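PDB 4GL3: putative glucoamylase from Bacteroides uniformis, which is probably a glycoside hydrolase of the glucoamylase type that would release glucose from glucans, its true substrate not being established. Local coordinates for residues 19-31 with 60-73. Residues are numbered along the deposited sequence; the frame is centred on the assembly and turned at random.
Sequences MTLVQKQTFRYFW and GVMAIIVGIERGFV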
loop_
_atom_site.group_PDB
_atom_site.type_symbol
_atom_site.label_atom_id
_atom_site.label_comp_id
_atom_site.label_asym_id
_atom_site.label_seq_id
_atom_site.Cartn_x
_atom_site.Cartn_y
_atom_site.Cartn_z
HETATM N N MSE A 19 -18.336 5.666 6.351
HETATM C CA MSE A 19 -17.321 5.263 5.383
HETATM C C MSE A 19 -17.066 6.352 4.382
HETATM O O MSE A 19 -15.922 6.647 4.091
HETATM C CB MSE A 19 -17.703 3.971 4.665
HETATM C CG MSE A 19 -17.565 2.746 5.556
HETATM SE SE MSE A 19 -17.781 1.047 4.624
HETATM C CE MSE A 19 -19.713 1.062 4.456
ATOM N N THR A 20 -18.133 6.955 3.877
ATOM C CA THR A 20 -18.046 7.999 2.891
ATOM C C THR A 20 -17.341 9.224 3.467
ATOM O O THR A 20 -16.471 9.778 2.813
ATOM C CB THR A 20 -19.426 8.399 2.364
ATOM O OG1 THR A 20 -20.000 7.265 1.707
ATOM C CG2 THR A 20 -19.333 9.621 1.389
ATOM N N LEU A 21 -17.673 9.607 4.695
ATOM C CA LEU A 21 -16.962 10.732 5.332
ATOM C C LEU A 21 -15.466 10.414 5.494
ATOM O O LEU A 21 -14.611 11.259 5.197
ATOM C CB LEU A 21 -17.588 11.120 6.674
ATOM C CG LEU A 21 -16.909 12.277 7.430
ATOM C CD1 LEU A 21 -17.024 13.554 6.616
ATOM C CD2 LEU A 21 -17.542 12.486 8.818
ATOM N N VAL A 22 -15.130 9.201 5.923
ATOM C CA VAL A 22 -13.723 8.843 6.118
ATOM C C VAL A 22 -12.966 8.922 4.769
ATOM O O VAL A 22 -11.877 9.509 4.665
ATOM C CB VAL A 22 -13.590 7.468 6.810
ATOM C CG1 VAL A 22 -12.144 6.935 6.771
ATOM C CG2 VAL A 22 -14.118 7.592 8.236
ATOM N N GLN A 23 -13.580 8.395 3.717
ATOM C CA GLN A 23 -12.967 8.445 2.396
ATOM C C GLN A 23 -12.814 9.882 1.891
ATOM O O GLN A 23 -11.775 10.254 1.342
ATOM C CB GLN A 23 -13.816 7.640 1.408
ATOM C CG GLN A 23 -13.808 6.141 1.622
ATOM C CD GLN A 23 -14.583 5.441 0.512
ATOM O OE1 GLN A 23 -15.813 5.558 0.466
ATOM N NE2 GLN A 23 -13.867 4.750 -0.413
ATOM N N LYS A 24 -13.853 10.685 2.060
ATOM C CA LYS A 24 -13.853 12.063 1.577
ATOM C C LYS A 24 -12.841 12.938 2.314
ATOM O O LYS A 24 -12.156 13.722 1.691
ATOM C CB LYS A 24 -15.234 12.664 1.745
ATOM C CG LYS A 24 -15.488 14.051 1.104
ATOM C CD LYS A 24 -16.969 14.413 1.389
ATOM C CE LYS A 24 -17.410 15.750 0.834
ATOM N NZ LYS A 24 -17.313 15.762 -0.641
ATOM N N GLN A 25 -12.785 12.835 3.638
ATOM C CA GLN A 25 -11.861 13.649 4.413
ATOM C C GLN A 25 -10.408 13.241 4.125
ATOM O O GLN A 25 -9.538 14.106 3.966
ATOM C CB GLN A 25 -12.146 13.553 5.920
ATOM C CG GLN A 25 -11.508 14.685 6.740
ATOM C CD GLN A 25 -12.447 15.850 6.943
ATOM O OE1 GLN A 25 -13.385 16.050 6.162
ATOM N NE2 GLN A 25 -12.224 16.606 7.992
ATOM N N THR A 26 -10.157 11.938 4.031
ATOM C CA THR A 26 -8.815 11.422 3.793
ATOM C C THR A 26 -8.361 11.776 2.367
ATOM O O THR A 26 -7.183 11.998 2.112
ATOM C CB THR A 26 -8.745 9.898 4.119
ATOM O OG1 THR A 26 -9.367 9.653 5.407
ATOM C CG2 THR A 26 -7.295 9.374 4.148
ATOM N N PHE A 27 -9.306 11.823 1.443
ATOM C CA PHE A 27 -9.032 12.136 0.043
ATOM C C PHE A 27 -8.338 13.508 -0.095
ATOM O O PHE A 27 -7.542 13.727 -1.015
ATOM C CB PHE A 27 -10.331 12.053 -0.769
ATOM C CG PHE A 27 -10.191 12.409 -2.219
ATOM C CD1 PHE A 27 -9.635 11.519 -3.110
ATOM C CD2 PHE A 27 -10.644 13.619 -2.687
ATOM C CE1 PHE A 27 -9.524 11.838 -4.454
ATOM C CE2 PHE A 27 -10.528 13.962 -4.027
ATOM C CZ PHE A 27 -9.971 13.059 -4.920
ATOM N N ARG A 28 -8.649 14.422 0.813
ATOM C CA ARG A 28 -8.008 15.737 0.828
ATOM C C ARG A 28 -6.463 15.636 0.830
ATOM O O ARG A 28 -5.813 16.502 0.284
ATOM C CB ARG A 28 -8.446 16.546 2.052
ATOM C CG ARG A 28 -9.851 17.115 2.010
ATOM C CD ARG A 28 -10.246 17.563 3.405
ATOM N NE ARG A 28 -11.571 18.159 3.516
ATOM C CZ ARG A 28 -12.040 18.743 4.621
ATOM N NH1 ARG A 28 -11.295 18.795 5.737
ATOM N NH2 ARG A 28 -13.240 19.296 4.613
ATOM N N TYR A 29 -5.914 14.613 1.486
ATOM C CA TYR A 29 -4.469 14.440 1.572
ATOM C C TYR A 29 -3.845 14.302 0.164
ATOM O O TYR A 29 -2.741 14.755 -0.058
ATOM C CB TYR A 29 -4.095 13.225 2.455
ATOM C CG TYR A 29 -2.616 13.135 2.757
ATOM C CD1 TYR A 29 -1.733 12.532 1.852
ATOM C CD2 TYR A 29 -2.079 13.696 3.924
ATOM C CE1 TYR A 29 -0.371 12.477 2.087
ATOM C CE2 TYR A 29 -0.696 13.648 4.175
ATOM C CZ TYR A 29 0.157 13.026 3.262
ATOM O OH TYR A 29 1.529 12.978 3.480
ATOM N N PHE A 30 -4.540 13.596 -0.731
ATOM C CA PHE A 30 -4.036 13.268 -2.027
ATOM C C PHE A 30 -4.454 14.228 -3.124
ATOM O O PHE A 30 -3.876 14.187 -4.208
ATOM C CB PHE A 30 -4.488 11.858 -2.395
ATOM C CG PHE A 30 -3.905 10.832 -1.505
ATOM C CD1 PHE A 30 -2.560 10.481 -1.637
ATOM C CD2 PHE A 30 -4.635 10.332 -0.437
ATOM C CE1 PHE A 30 -1.990 9.575 -0.784
ATOM C CE2 PHE A 30 -4.067 9.418 0.438
ATOM C CZ PHE A 30 -2.734 9.028 0.257
ATOM N N TRP A 31 -5.481 15.031 -2.868
ATOM C CA TRP A 31 -6.012 15.947 -3.842
ATOM C C TRP A 31 -5.559 17.376 -3.502
ATOM O O TRP A 31 -4.703 17.921 -4.168
ATOM C CB TRP A 31 -7.555 15.850 -3.932
ATOM C CG TRP A 31 -8.057 16.658 -5.050
ATOM C CD1 TRP A 31 -8.558 17.923 -4.989
ATOM C CD2 TRP A 31 -8.043 16.290 -6.426
ATOM N NE1 TRP A 31 -8.878 18.354 -6.252
ATOM C CE2 TRP A 31 -8.566 17.363 -7.149
ATOM C CE3 TRP A 31 -7.676 15.128 -7.113
ATOM C CZ2 TRP A 31 -8.717 17.326 -8.524
ATOM C CZ3 TRP A 31 -7.834 15.089 -8.470
ATOM C CH2 TRP A 31 -8.331 16.178 -9.167
ATOM N N GLY A 60 -2.073 7.260 -3.973
ATOM C CA GLY A 60 -2.759 8.489 -4.365
ATOM C C GLY A 60 -3.444 8.346 -5.726
ATOM O O GLY A 60 -4.573 8.777 -5.897
ATOM N N VAL A 61 -2.748 7.744 -6.684
ATOM C CA VAL A 61 -3.311 7.436 -7.993
ATOM C C VAL A 61 -4.597 6.607 -7.843
ATOM O O VAL A 61 -5.612 6.895 -8.455
ATOM C CB VAL A 61 -2.254 6.742 -8.869
ATOM C CG1 VAL A 61 -2.879 5.998 -10.065
ATOM C CG2 VAL A 61 -1.221 7.783 -9.317
HETATM N N MSE A 62 -4.560 5.591 -7.006
HETATM C CA MSE A 62 -5.750 4.794 -6.745
HETATM C C MSE A 62 -6.835 5.609 -6.024
HETATM O O MSE A 62 -8.018 5.459 -6.332
HETATM C CB MSE A 62 -5.405 3.524 -5.980
HETATM C CG MSE A 62 -4.528 2.583 -6.815
HETATM SE SE MSE A 62 -3.946 0.913 -6.015
HETATM C CE MSE A 62 -2.186 1.381 -5.292
ATOM N N ALA A 63 -6.425 6.475 -5.094
ATOM C CA ALA A 63 -7.344 7.383 -4.410
ATOM C C ALA A 63 -8.052 8.317 -5.387
ATOM O O ALA A 63 -9.252 8.605 -5.232
ATOM C CB ALA A 63 -6.621 8.179 -3.322
ATOM N N ILE A 64 -7.352 8.781 -6.418
ATOM C CA ILE A 64 -7.999 9.617 -7.417
ATOM C C ILE A 64 -9.155 8.856 -8.129
ATOM O O ILE A 64 -10.256 9.406 -8.317
ATOM C CB ILE A 64 -7.015 10.188 -8.433
ATOM C CG1 ILE A 64 -6.143 11.235 -7.733
ATOM C CG2 ILE A 64 -7.743 10.811 -9.627
ATOM C CD1 ILE A 64 -4.843 11.511 -8.455
ATOM N N ILE A 65 -8.916 7.607 -8.504
ATOM C CA ILE A 65 -9.948 6.793 -9.157
ATOM C C ILE A 65 -11.165 6.607 -8.223
ATOM O O ILE A 65 -12.318 6.792 -8.659
ATOM C CB ILE A 65 -9.415 5.420 -9.620
ATOM C CG1 ILE A 65 -8.206 5.604 -10.584
ATOM C CG2 ILE A 65 -10.540 4.620 -10.299
ATOM C CD1 ILE A 65 -7.353 4.334 -10.722
ATOM N N VAL A 66 -10.904 6.320 -6.941
ATOM C CA VAL A 66 -11.963 6.212 -5.918
ATOM C C VAL A 66 -12.763 7.518 -5.847
ATOM O O VAL A 66 -13.994 7.532 -5.894
ATOM C CB VAL A 66 -11.381 5.834 -4.533
ATOM C CG1 VAL A 66 -12.444 5.880 -3.422
ATOM C CG2 VAL A 66 -10.726 4.440 -4.577
ATOM N N GLY A 67 -12.040 8.626 -5.814
ATOM C CA GLY A 67 -12.658 9.964 -5.740
ATOM C C GLY A 67 -13.549 10.332 -6.915
ATOM O O GLY A 67 -14.587 10.979 -6.724
ATOM N N ILE A 68 -13.162 9.921 -8.124
ATOM C CA ILE A 68 -14.013 10.138 -9.286
ATOM C C ILE A 68 -15.314 9.348 -9.127
ATOM O O ILE A 68 -16.396 9.893 -9.299
ATOM C CB ILE A 68 -13.363 9.712 -10.621
ATOM C CG1 ILE A 68 -12.141 10.585 -10.950
ATOM C CG2 ILE A 68 -14.391 9.811 -11.737
ATOM C CD1 ILE A 68 -11.232 10.006 -12.033
ATOM N N GLU A 69 -15.183 8.065 -8.813
ATOM C CA GLU A 69 -16.333 7.172 -8.661
ATOM C C GLU A 69 -17.237 7.571 -7.500
ATOM O O GLU A 69 -18.424 7.347 -7.580
ATOM C CB GLU A 69 -15.857 5.717 -8.509
ATOM C CG GLU A 69 -15.307 5.175 -9.817
ATOM C CD GLU A 69 -16.363 5.105 -10.913
ATOM O OE1 GLU A 69 -17.455 4.553 -10.651
ATOM O OE2 GLU A 69 -16.114 5.602 -12.023
ATOM N N ARG A 70 -16.676 8.148 -6.430
ATOM C CA ARG A 70 -17.473 8.632 -5.299
ATOM C C ARG A 70 -18.000 10.048 -5.496
ATOM O O ARG A 70 -18.753 10.548 -4.662
ATOM C CB ARG A 70 -16.687 8.562 -3.989
ATOM C CG ARG A 70 -16.541 7.146 -3.436
ATOM C CD ARG A 70 -17.826 6.654 -2.798
ATOM N NE ARG A 70 -17.840 5.179 -2.834
ATOM C CZ ARG A 70 -18.896 4.421 -2.559
ATOM N NH1 ARG A 70 -20.037 4.979 -2.171
ATOM N NH2 ARG A 70 -18.815 3.106 -2.678
ATOM N N GLY A 71 -17.648 10.686 -6.611
ATOM C CA GLY A 71 -18.118 12.024 -6.884
ATOM C C GLY A 71 -17.413 13.110 -6.072
ATOM O O GLY A 71 -17.891 14.234 -6.013
ATOM N N PHE A 72 -16.267 12.810 -5.479
ATOM C CA PHE A 72 -15.476 13.841 -4.800
ATOM C C PHE A 72 -14.873 14.828 -5.797
ATOM O O PHE A 72 -14.697 15.987 -5.455
ATOM C CB PHE A 72 -14.338 13.254 -3.945
ATOM C CG PHE A 72 -14.770 12.230 -2.911
ATOM C CD1 PHE A 72 -16.037 12.250 -2.357
ATOM C CD2 PHE A 72 -13.877 11.259 -2.502
ATOM C CE1 PHE A 72 -16.407 11.304 -1.423
ATOM C CE2 PHE A 72 -14.235 10.319 -1.586
ATOM C CZ PHE A 72 -15.502 10.339 -1.032
ATOM N N VAL A 73 -14.528 14.355 -6.999
ATOM C CA VAL A 73 -14.116 15.219 -8.126
ATOM C C VAL A 73 -14.813 14.712 -9.401
ATOM O O VAL A 73 -15.320 13.575 -9.422
ATOM C CB VAL A 73 -12.555 15.236 -8.350
ATOM C CG1 VAL A 73 -11.830 15.882 -7.177
ATOM C CG2 VAL A 73 -12.005 13.832 -8.630
HETATM O O HOH W 1 -20.734 7.490 -1.536
#
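Phe27 pushes its ring between Phe72 and the helix that ends at Glu69. With CG anti to the backbone N (chi1 178°), the ring reaches across, and its leading edge meets backbone: CE1 lies 3.3 Å from Ala63 O. The same CE1 is 3.9 Å from Gly67 CA, and a side chain at Gly67 would collide with the ring. Over one ring face sits Phe72, CD2 3.9 Å from Phe27 CG; the two rings meet obliquely, their planes 49° apart. An alanine in place of Phe27 would likely open a gap beside Gly67 and leave one flank of Phe72 without its aromatic neighbour.

Phe72 is itself layered: Lys24 CA makes a CH-pi contact over one face, 3.9 Å from the ring centroid, and Arg70 CB covers the opposite face. Farther along, Val73 CG1 sits over the Trp31 six-membered ring, 3.7 Å from its centroid in a second CH-pi contact, while Ile64 CG1 comes to the indole edge. Phe30 rests on Gly60, CD1 3.4 Å from Gly60 CA, where any CB would clash.

Behind these aromatics, a Schellman motif at Gly71 turns the chain after helix 60-69 and brings Phe72 and Val73 back toward residues 24-31. The polar end is organised from helix 378-393: Glu389 takes a salt bridge from Arg70 and a hydrogen bond from Gln23, whose OE1 accepts from Arg392. One water accepts from Arg70 NH1 and gives a weak bond to Thr20 OG1, which is hydrogen-bonded to Asp16 O within its own helix. No hydrogen bond runs directly between residues 19-31 and 60-73; apolar and CH-pi packing, much of it from the residues just after helix 60-69, joins them, consistent with the helical-hairpin architecture of the family's clan.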